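Transaminase (Arthrobacter sp., PDB 5G2P) probably transfers amino groups between amines and carbonyl compounds with S selectivity, using bound pyridoxal-5'-phosphate as cofactor, as class-III aminotransferases do. Local coordinates at residues C61-Q66 and A445-S450; Q69-A74 and V341-E346; Y218-I223 and T259-V264. All coordinates share one frame; numbering follows the deposited sequence.

How the contacts relate
Contacts 1 and 2 are neighbours. Their centres lie 14 Å apart, and they meet through Leu-64, which packs on both Val-71 and Asn-344. Contact 1 joins the loop before helix 69-78 to the loop before helix 451-470. Contact 2 then sets helix 69-78 against helix 335-350. Contact 3 is remote, its centre 37 Å from contact 1 and 41 Å from contact 2. There helices 214-226 and 251-262 pack beside the seven-stranded sheet. Along the chain the three are nested: contact 1 encloses contact 2, which encloses contact 3. Early and late parts of the chain thus meet near the cofactor, while contact 3 closes a local unit.

Contact 1: C61-Q66 and A445-S450; sequences CVNLGQ and ASLNVS
Asn-63, Leu-447 and Ser-446 form the centre of this loop-to-loop contact. The backbone N of Leu-447 donates to the O of Asn-63 at 2.8 Å. The bond is fairly straight, 162° at the hydrogen, and lies in the carbonyl plane. Beside it, CG of Leu-447 rests 3.9 Å from CB of Asn-63. The leucine CG stands beside its own backbone N, chi1 -46°, which brings the branch alongside the bonded peptide. The amide of Asn-63 has its partners outside the two loops: ND2 bonds to the O of Phe-275, and OD1 makes a weak bond to Arg-277.

Ser-446 fits against the type I turn Val-62 to Gly-65. Its OG lies 3.3 Å from the CA of Gly-65 and is hydrogen-bonded to Asp-42. Gly-65 has backbone angles that call for glycine, and a CB there would also press toward Ser-446 and Asn-448.

Asn-448 adds a second bond from the type I turn Ser-446 to Val-449 of the partner loop. Its ND2 reaches the O of Leu-64 at 3.0 Å, with 149° at the hydrogen. The donor stands above the carbonyl plane, so this bond is less directed than the backbone one. An alanine here would lack the amide, and the carbonyl of Leu-64 would probably lose this side-chain donor and its tie to the second loop.

Leu-64 packs on helix 335-350, and Val-62 touches Phe-84 of the second subunit. The contact is buried, and its first loop also reaches the second subunit. The side chain of Asn-63 is about 10 Å from the cofactor. Two successive peptide oxygens, those of Asn-63 and Leu-64, each receive a donor from the partner loop, so these two carbonyl oxygens, in a largely buried place, have donors without regular secondary structure.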
loop_
_atom_site.group_PDB
_atom_site.type_symbol
_atom_site.label_atom_id
_atom_site.label_comp_id
_atom_site.label_asym_id
_atom_site.label_seq_id
_atom_site.Cartn_x
_atom_site.Cartn_y
_atom_site.Cartn_z
ATOM N N CYS B 61 15.848 13.409 -27.184
ATOM C CA CYS B 61 16.937 12.955 -26.314
ATOM C C CYS B 61 18.305 12.895 -26.993
ATOM O O CYS B 61 19.280 12.455 -26.369
ATOM C CB CYS B 61 16.579 11.598 -25.712
ATOM S SG CYS B 61 16.377 10.263 -26.920
ATOM N N VAL B 62 18.388 13.366 -28.244
ATOM C CA VAL B 62 19.671 13.400 -28.965
ATOM C C VAL B 62 20.042 14.873 -29.211
ATOM O O VAL B 62 20.192 15.337 -30.376
ATOM C CB VAL B 62 19.640 12.505 -30.239
ATOM C CG1 VAL B 62 21.056 12.207 -30.735
ATOM C CG2 VAL B 62 18.942 11.173 -29.952
ATOM N N ASN B 63 20.156 15.612 -28.099
ATOM C CA ASN B 63 20.282 17.074 -28.134
ATOM C C ASN B 63 21.460 17.568 -28.989
ATOM O O ASN B 63 21.321 18.499 -29.800
ATOM C CB ASN B 63 20.380 17.663 -26.719
ATOM C CG ASN B 63 19.192 17.286 -25.842
ATOM O OD1 ASN B 63 18.571 16.251 -26.041
ATOM N ND2 ASN B 63 18.873 18.140 -24.859
ATOM N N LEU B 64 22.608 16.930 -28.827
ATOM C CA LEU B 64 23.807 17.335 -29.577
ATOM C C LEU B 64 23.768 16.981 -31.075
ATOM O O LEU B 64 24.652 17.397 -31.850
ATOM C CB LEU B 64 25.041 16.709 -28.933
ATOM C CG LEU B 64 26.299 17.575 -28.943
ATOM C CD1 LEU B 64 26.185 18.651 -27.862
ATOM C CD2 LEU B 64 27.511 16.697 -28.686
ATOM N N GLY B 65 22.764 16.208 -31.484
ATOM C CA GLY B 65 22.809 15.582 -32.801
ATOM C C GLY B 65 23.305 14.149 -32.723
ATOM O O GLY B 65 24.002 13.738 -31.770
ATOM N N GLN B 66 22.918 13.374 -33.721
ATOM C CA GLN B 66 23.332 11.967 -33.827
ATOM C C GLN B 66 24.809 11.785 -34.132
ATOM O O GLN B 66 25.321 12.427 -35.057
ATOM C CB GLN B 66 22.562 11.305 -34.964
ATOM C CG GLN B 66 21.109 11.057 -34.639
ATOM C CD GLN B 66 20.857 9.850 -33.751
ATOM O OE1 GLN B 66 21.768 9.091 -33.387
ATOM N NE2 GLN B 66 19.596 9.654 -33.418
ATOM N N ALA B 445 13.966 18.494 -32.423
ATOM C CA ALA B 445 15.094 18.095 -33.267
ATOM C C ALA B 445 16.341 18.339 -32.424
ATOM O O ALA B 445 16.204 18.714 -31.254
ATOM C CB ALA B 445 15.103 18.906 -34.543
ATOM N N SER B 446 17.536 18.127 -32.987
ATOM C CA SER B 446 18.785 18.444 -32.273
ATOM C C SER B 446 18.872 19.953 -32.069
ATOM O O SER B 446 18.294 20.720 -32.848
ATOM C CB SER B 446 19.992 17.977 -33.092
ATOM O OG SER B 446 19.801 16.619 -33.475
ATOM N N LEU B 447 19.611 20.385 -31.048
ATOM C CA LEU B 447 19.754 21.827 -30.772
ATOM C C LEU B 447 20.418 22.560 -31.935
ATOM O O LEU B 447 20.126 23.737 -32.172
ATOM C CB LEU B 447 20.545 22.077 -29.489
ATOM C CG LEU B 447 20.162 21.231 -28.257
ATOM C CD1 LEU B 447 20.936 21.688 -27.014
ATOM C CD2 LEU B 447 18.669 21.293 -27.996
ATOM N N ASN B 448 21.282 21.858 -32.656
ATOM C CA ASN B 448 21.957 22.432 -33.826
ATOM C C ASN B 448 21.291 22.128 -35.195
ATOM O O ASN B 448 21.955 22.215 -36.251
ATOM C CB ASN B 448 23.424 21.992 -33.857
ATOM C CG ASN B 448 23.605 20.491 -33.651
ATOM O OD1 ASN B 448 22.702 19.669 -33.892
ATOM N ND2 ASN B 448 24.791 20.123 -33.184
ATOM N N VAL B 449 20.007 21.760 -35.178
ATOM C CA VAL B 449 19.254 21.510 -36.423
ATOM C C VAL B 449 19.412 22.718 -37.361
ATOM O O VAL B 449 19.404 23.858 -36.909
ATOM C CB VAL B 449 17.748 21.189 -36.150
ATOM C CG1 VAL B 449 17.016 22.393 -35.555
ATOM C CG2 VAL B 449 17.034 20.700 -37.419
ATOM N N SER B 450 19.577 22.462 -38.652
ATOM C CA SER B 450 19.724 23.529 -39.627
ATOM C C SER B 450 18.346 24.114 -39.960
ATOM O O SER B 450 17.321 23.424 -39.870
ATOM C CB SER B 450 20.318 22.970 -40.908
ATOM O OG SER B 450 19.406 22.090 -41.531
#

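Contact 2: Q69-A74 and V341-E346; sequences QKVNAA and VCANLE
Val-71 carries CG2 beside its backbone N and CG1 anti to it, chi1 174°. This rotation directs CG2 at the backbone of Asn-344 on helix 335-350. CG2 lies 3.7 Å from the N of Asn-344 and 3.8 Å from its CA, so the methyl rests more on the helix backbone than on a side chain.

Ala-343, next to Asn-344, points its CB toward helix 69-78. This CB lies 4.0 Å from the CA of Val-71. The same methyl faces CB of Ala-74 at 3.5 Å, closer than carbons usually pack. The alanines meet methyl to methyl; Ala-74 is about one turn on from Val-71.

These small residues allow a close approach. The axes of the two short segments come within 8.6 Å and run nearly antiparallel, at 155°. The CA atoms of Val-71 and Ala-343 are 5.2 Å apart. The contact is made by van der Waals packing of methyl groups on each other and on helix backbone.

Asn-344 uses its amide outside the pair. Its OD1 bonds to Ser-302 and its ND2 to the O of Gly-299, which holds the buried side chain on the loop just after Lys-298 of the cofactor pocket. On the far side of helix 69-78, Asn-72 bonds to the O of Tyr-82 of the second subunit.

The arrangement is a nearly antiparallel helix pair packed closely through Ala-343, Ala-74 and Val-71. It connects helix 335-350 to helix 69-78, which also reaches the second subunit through Asn-72, within the class-III aminotransferase fold.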
loop_
_atom_site.group_PDB
_atom_site.type_symbol
_atom_site.label_atom_id
_atom_site.label_comp_id
_atom_site.label_asym_id
_atom_site.label_seq_id
_atom_site.Cartn_x
_atom_site.Cartn_y
_atom_site.Cartn_z
ATOM N N GLN B 69 31.062 13.557 -33.684
ATOM C CA GLN B 69 32.443 13.089 -33.891
ATOM C C GLN B 69 33.305 13.314 -32.637
ATOM O O GLN B 69 34.114 12.483 -32.269
ATOM C CB GLN B 69 33.041 13.831 -35.098
ATOM C CG GLN B 69 34.316 13.229 -35.641
ATOM C CD GLN B 69 35.021 14.148 -36.637
ATOM O OE1 GLN B 69 35.249 13.777 -37.797
ATOM N NE2 GLN B 69 35.370 15.363 -36.184
ATOM N N LYS B 70 33.100 14.441 -31.977
ATOM C CA LYS B 70 33.897 14.789 -30.797
ATOM C C LYS B 70 33.499 13.915 -29.622
ATOM O O LYS B 70 34.361 13.402 -28.915
ATOM C CB LYS B 70 33.733 16.272 -30.475
ATOM C CG LYS B 70 34.210 17.120 -31.640
ATOM C CD LYS B 70 34.457 18.552 -31.261
ATOM C CE LYS B 70 35.290 19.198 -32.364
ATOM N NZ LYS B 70 34.876 20.612 -32.480
ATOM N N VAL B 71 32.197 13.701 -29.451
ATOM C CA VAL B 71 31.735 12.756 -28.425
ATOM C C VAL B 71 32.250 11.345 -28.686
ATOM O O VAL B 71 32.759 10.672 -27.771
ATOM C CB VAL B 71 30.199 12.764 -28.241
ATOM C CG1 VAL B 71 29.765 11.670 -27.274
ATOM C CG2 VAL B 71 29.738 14.120 -27.730
ATOM N N ASN B 72 32.107 10.872 -29.923
ATOM C CA ASN B 72 32.583 9.532 -30.204
ATOM C C ASN B 72 34.078 9.374 -30.020
ATOM O O ASN B 72 34.522 8.338 -29.512
ATOM C CB ASN B 72 32.096 9.013 -31.555
ATOM C CG ASN B 72 30.617 8.651 -31.532
ATOM O OD1 ASN B 72 29.899 9.009 -30.596
ATOM N ND2 ASN B 72 30.151 7.962 -32.571
ATOM N N ALA B 73 34.861 10.375 -30.433
ATOM C CA ALA B 73 36.310 10.343 -30.206
ATOM C C ALA B 73 36.651 10.288 -28.698
ATOM O O ALA B 73 37.581 9.585 -28.306
ATOM C CB ALA B 73 37.012 11.529 -30.879
ATOM N N ALA B 74 35.921 11.036 -27.871
ATOM C CA ALA B 74 36.146 11.031 -26.413
ATOM C C ALA B 74 35.800 9.665 -25.792
ATOM O O ALA B 74 36.480 9.213 -24.858
ATOM C CB ALA B 74 35.359 12.159 -25.735
ATOM N N VAL B 341 29.376 11.930 -21.201
ATOM C CA VAL B 341 28.727 13.097 -20.572
ATOM C C VAL B 341 29.632 14.324 -20.666
ATOM O O VAL B 341 29.213 15.351 -21.163
ATOM C CB VAL B 341 28.300 12.820 -19.114
ATOM C CG1 VAL B 341 27.917 14.125 -18.399
ATOM C CG2 VAL B 341 27.143 11.814 -19.109
ATOM N N CYS B 342 30.883 14.197 -20.206
ATOM C CA CYS B 342 31.860 15.285 -20.281
ATOM C C CYS B 342 31.959 15.894 -21.681
ATOM O O CYS B 342 31.880 17.112 -21.846
ATOM C CB CYS B 342 33.250 14.799 -19.864
ATOM S SG CYS B 342 33.435 14.534 -18.085
ATOM N N ALA B 343 32.180 15.040 -22.679
ATOM C CA ALA B 343 32.346 15.516 -24.036
ATOM C C ALA B 343 31.051 16.154 -24.540
ATOM O O ALA B 343 31.084 17.237 -25.125
ATOM C CB ALA B 343 32.805 14.382 -24.968
ATOM N N ASN B 344 29.917 15.487 -24.305
ATOM C CA ASN B 344 28.616 16.048 -24.633
ATOM C C ASN B 344 28.462 17.464 -24.056
ATOM O O ASN B 344 28.071 18.397 -24.785
ATOM C CB ASN B 344 27.466 15.143 -24.119
ATOM C CG ASN B 344 26.102 15.724 -24.422
ATOM O OD1 ASN B 344 25.742 15.910 -25.605
ATOM N ND2 ASN B 344 25.336 16.051 -23.370
ATOM N N LEU B 345 28.741 17.624 -22.762
ATOM C CA LEU B 345 28.509 18.941 -22.124
ATOM C C LEU B 345 29.493 20.001 -22.650
ATOM O O LEU B 345 29.114 21.149 -22.871
ATOM C CB LEU B 345 28.508 18.860 -20.605
ATOM C CG LEU B 345 27.392 17.967 -19.994
ATOM C CD1 LEU B 345 27.423 17.889 -18.470
ATOM C CD2 LEU B 345 26.000 18.361 -20.493
ATOM N N GLU B 346 30.733 19.591 -22.885
ATOM C CA GLU B 346 31.766 20.516 -23.388
ATOM C C GLU B 346 31.442 21.035 -24.790
ATOM O O GLU B 346 31.544 22.232 -25.036
ATOM C CB GLU B 346 33.148 19.881 -23.319
ATOM C CG GLU B 346 33.696 19.887 -21.902
ATOM C CD GLU B 346 34.958 19.060 -21.749
ATOM O OE1 GLU B 346 35.276 18.213 -22.607
ATOM O OE2 GLU B 346 35.645 19.252 -20.743
#

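Contact 3: Y218-I223 and T259-V264; sequences YTRRMI and TKELGV
This is a helix-to-helix contact with an apolar centre of Leu-262, Ile-223 and the stem of Arg-220, and a salt bridge from Arg-220 to Glu-261 at its more exposed edge. It joins helix 214-226 to the last turn of helix 251-262 and the residues that follow it, far from the centre of the chain.

Leu-262 is inserted between the other two. Its CD1 lies 3.8 Å from CG2 of Ile-223 and 4.0 Å from CG of Arg-220. The side chains of Leu-262 and Ile-223 cross at a slant, and CD1 of Leu-262 lies near CB, CG2 and CD1 of Ile-223. Val-264 adds a looser touch, its CG2 lying 4.5 Å from CG2 of Ile-223.

The aliphatic stem of Arg-220 thus takes part in the apolar packing, while its head turns to Glu-261. CG is anti to the backbone N, chi1 176°, and the chain then bends at chi3, which carries the guanidinium over to the neighbouring helix. NH1 donates to OE1 of Glu-261 at 3.2 Å, with 147° at the hydrogen. OE1 is approached nearly along its C-O axis and sits near the guanidinium edge, slightly tilted from its plane. The two flat groups are turned 43° apart, so they do not lie in one plane as a paired, two-bond bridge would.

Strand 231-236, helix 251-262 and the neighbouring parallel strand 265-269 form a beta-alpha-beta crossover of the PLP-dependent aminotransferase large domain. Helix 214-226 precedes strand 231-236 and packs beside the crossover helix. Ile-223 and Val-264 both touch Val-231, so the apolar centre continues onto the sheet. Gly-263 is the first residue to leave helical backbone angles, in a Schellman motif. Its positive phi turns the chain so that Val-264 comes back toward helix 214-226 and leads into strand 265-269. On another face of helix 214-226, Arg-221 forms a salt bridge with Glu-145 of the third subunit.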
loop_
_atom_site.group_PDB
_atom_site.type_symbol
_atom_site.label_atom_id
_atom_site.label_comp_id
_atom_site.label_asym_id
_atom_site.label_seq_id
_atom_site.Cartn_x
_atom_site.Cartn_y
_atom_site.Cartn_z
ATOM N N TYR B 218 -5.873 24.642 -5.711
ATOM C CA TYR B 218 -6.363 23.317 -5.344
ATOM C C TYR B 218 -5.241 22.400 -4.840
ATOM O O TYR B 218 -5.432 21.643 -3.886
ATOM C CB TYR B 218 -7.176 22.643 -6.467
ATOM C CG TYR B 218 -7.751 21.346 -5.945
ATOM C CD1 TYR B 218 -8.792 21.350 -5.000
ATOM C CD2 TYR B 218 -7.201 20.116 -6.325
ATOM C CE1 TYR B 218 -9.267 20.159 -4.449
ATOM C CE2 TYR B 218 -7.675 18.929 -5.798
ATOM C CZ TYR B 218 -8.710 18.952 -4.863
ATOM O OH TYR B 218 -9.166 17.761 -4.326
ATOM N N THR B 219 -4.084 22.462 -5.499
ATOM C CA THR B 219 -2.897 21.723 -5.079
ATOM C C THR B 219 -2.565 22.087 -3.635
ATOM O O THR B 219 -2.322 21.202 -2.797
ATOM C CB THR B 219 -1.694 22.030 -6.020
ATOM O OG1 THR B 219 -2.035 21.674 -7.360
ATOM C CG2 THR B 219 -0.457 21.258 -5.631
ATOM N N ARG B 220 -2.553 23.388 -3.328
ATOM C CA ARG B 220 -2.253 23.786 -1.953
ATOM C C ARG B 220 -3.270 23.188 -0.953
ATOM O O ARG B 220 -2.876 22.679 0.108
ATOM C CB ARG B 220 -2.154 25.318 -1.807
ATOM C CG ARG B 220 -1.928 25.768 -0.364
ATOM C CD ARG B 220 -2.259 27.232 -0.180
ATOM N NE ARG B 220 -1.628 28.039 -1.207
ATOM C CZ ARG B 220 -0.412 28.574 -1.111
ATOM N NH1 ARG B 220 0.320 28.421 -0.001
ATOM N NH2 ARG B 220 0.057 29.285 -2.125
ATOM N N ARG B 221 -4.558 23.244 -1.302
ATOM C CA ARG B 221 -5.640 22.651 -0.489
ATOM C C ARG B 221 -5.426 21.167 -0.283
ATOM O O ARG B 221 -5.656 20.637 0.823
ATOM C CB ARG B 221 -6.990 22.820 -1.168
ATOM C CG ARG B 221 -7.652 24.151 -0.937
ATOM C CD ARG B 221 -9.031 24.135 -1.575
ATOM N NE ARG B 221 -10.021 23.365 -0.815
ATOM C CZ ARG B 221 -11.325 23.647 -0.799
ATOM N NH1 ARG B 221 -11.795 24.683 -1.495
ATOM N NH2 ARG B 221 -12.170 22.907 -0.087
ATOM N N MET B 222 -5.010 20.488 -1.352
ATOM C CA MET B 222 -4.724 19.068 -1.238
ATOM C C MET B 222 -3.673 18.784 -0.179
ATOM O O MET B 222 -3.854 17.940 0.689
ATOM C CB MET B 222 -4.245 18.517 -2.564
ATOM C CG MET B 222 -5.346 17.894 -3.367
ATOM S SD MET B 222 -4.647 17.109 -4.839
ATOM C CE MET B 222 -3.303 16.207 -4.095
ATOM N N ILE B 223 -2.557 19.485 -0.279
ATOM C CA ILE B 223 -1.476 19.285 0.660
ATOM C C ILE B 223 -1.947 19.591 2.091
ATOM O O ILE B 223 -1.612 18.868 3.043
ATOM C CB ILE B 223 -0.244 20.111 0.245
ATOM C CG1 ILE B 223 0.263 19.574 -1.109
ATOM C CG2 ILE B 223 0.817 20.083 1.359
ATOM C CD1 ILE B 223 1.326 20.407 -1.796
ATOM N N THR B 259 5.127 25.584 -2.577
ATOM C CA THR B 259 5.978 24.607 -1.885
ATOM C C THR B 259 6.841 25.241 -0.791
ATOM O O THR B 259 6.978 24.672 0.276
ATOM C CB THR B 259 6.895 23.776 -2.843
ATOM O OG1 THR B 259 7.657 24.646 -3.681
ATOM C CG2 THR B 259 6.088 22.838 -3.716
ATOM N N LYS B 260 7.446 26.390 -1.071
ATOM C CA LYS B 260 8.291 27.091 -0.106
ATOM C C LYS B 260 7.487 27.463 1.144
ATOM O O LYS B 260 7.932 27.253 2.257
ATOM C CB LYS B 260 8.839 28.377 -0.726
ATOM C CG LYS B 260 10.141 28.210 -1.458
ATOM C CD LYS B 260 11.286 28.753 -0.608
ATOM C CE LYS B 260 12.601 28.069 -0.908
ATOM N NZ LYS B 260 12.878 28.056 -2.363
ATOM N N GLU B 261 6.287 27.982 0.934
ATOM C CA GLU B 261 5.414 28.378 2.029
ATOM C C GLU B 261 4.923 27.185 2.843
ATOM O O GLU B 261 4.625 27.341 4.003
ATOM C CB GLU B 261 4.236 29.203 1.519
ATOM C CG GLU B 261 4.664 30.608 1.092
ATOM C CD GLU B 261 3.596 31.361 0.319
ATOM O OE1 GLU B 261 2.547 30.767 -0.060
ATOM O OE2 GLU B 261 3.828 32.555 0.060
ATOM N N LEU B 262 4.854 26.001 2.240
ATOM C CA LEU B 262 4.342 24.839 2.952
ATOM C C LEU B 262 5.460 23.964 3.536
ATOM O O LEU B 262 5.180 22.961 4.192
ATOM C CB LEU B 262 3.423 24.014 2.034
ATOM C CG LEU B 262 2.068 24.619 1.658
ATOM C CD1 LEU B 262 1.400 23.771 0.585
ATOM C CD2 LEU B 262 1.175 24.778 2.890
ATOM N N GLY B 263 6.714 24.339 3.293
ATOM C CA GLY B 263 7.857 23.562 3.792
ATOM C C GLY B 263 8.006 22.247 3.024
ATOM O O GLY B 263 8.490 21.263 3.564
ATOM N N VAL B 264 7.615 22.249 1.751
ATOM C CA VAL B 264 7.652 21.045 0.895
ATOM C C VAL B 264 8.727 21.232 -0.201
ATOM O O VAL B 264 8.913 22.342 -0.689
ATOM C CB VAL B 264 6.227 20.813 0.332
ATOM C CG1 VAL B 264 6.180 19.794 -0.785
ATOM C CG2 VAL B 264 5.294 20.383 1.478
#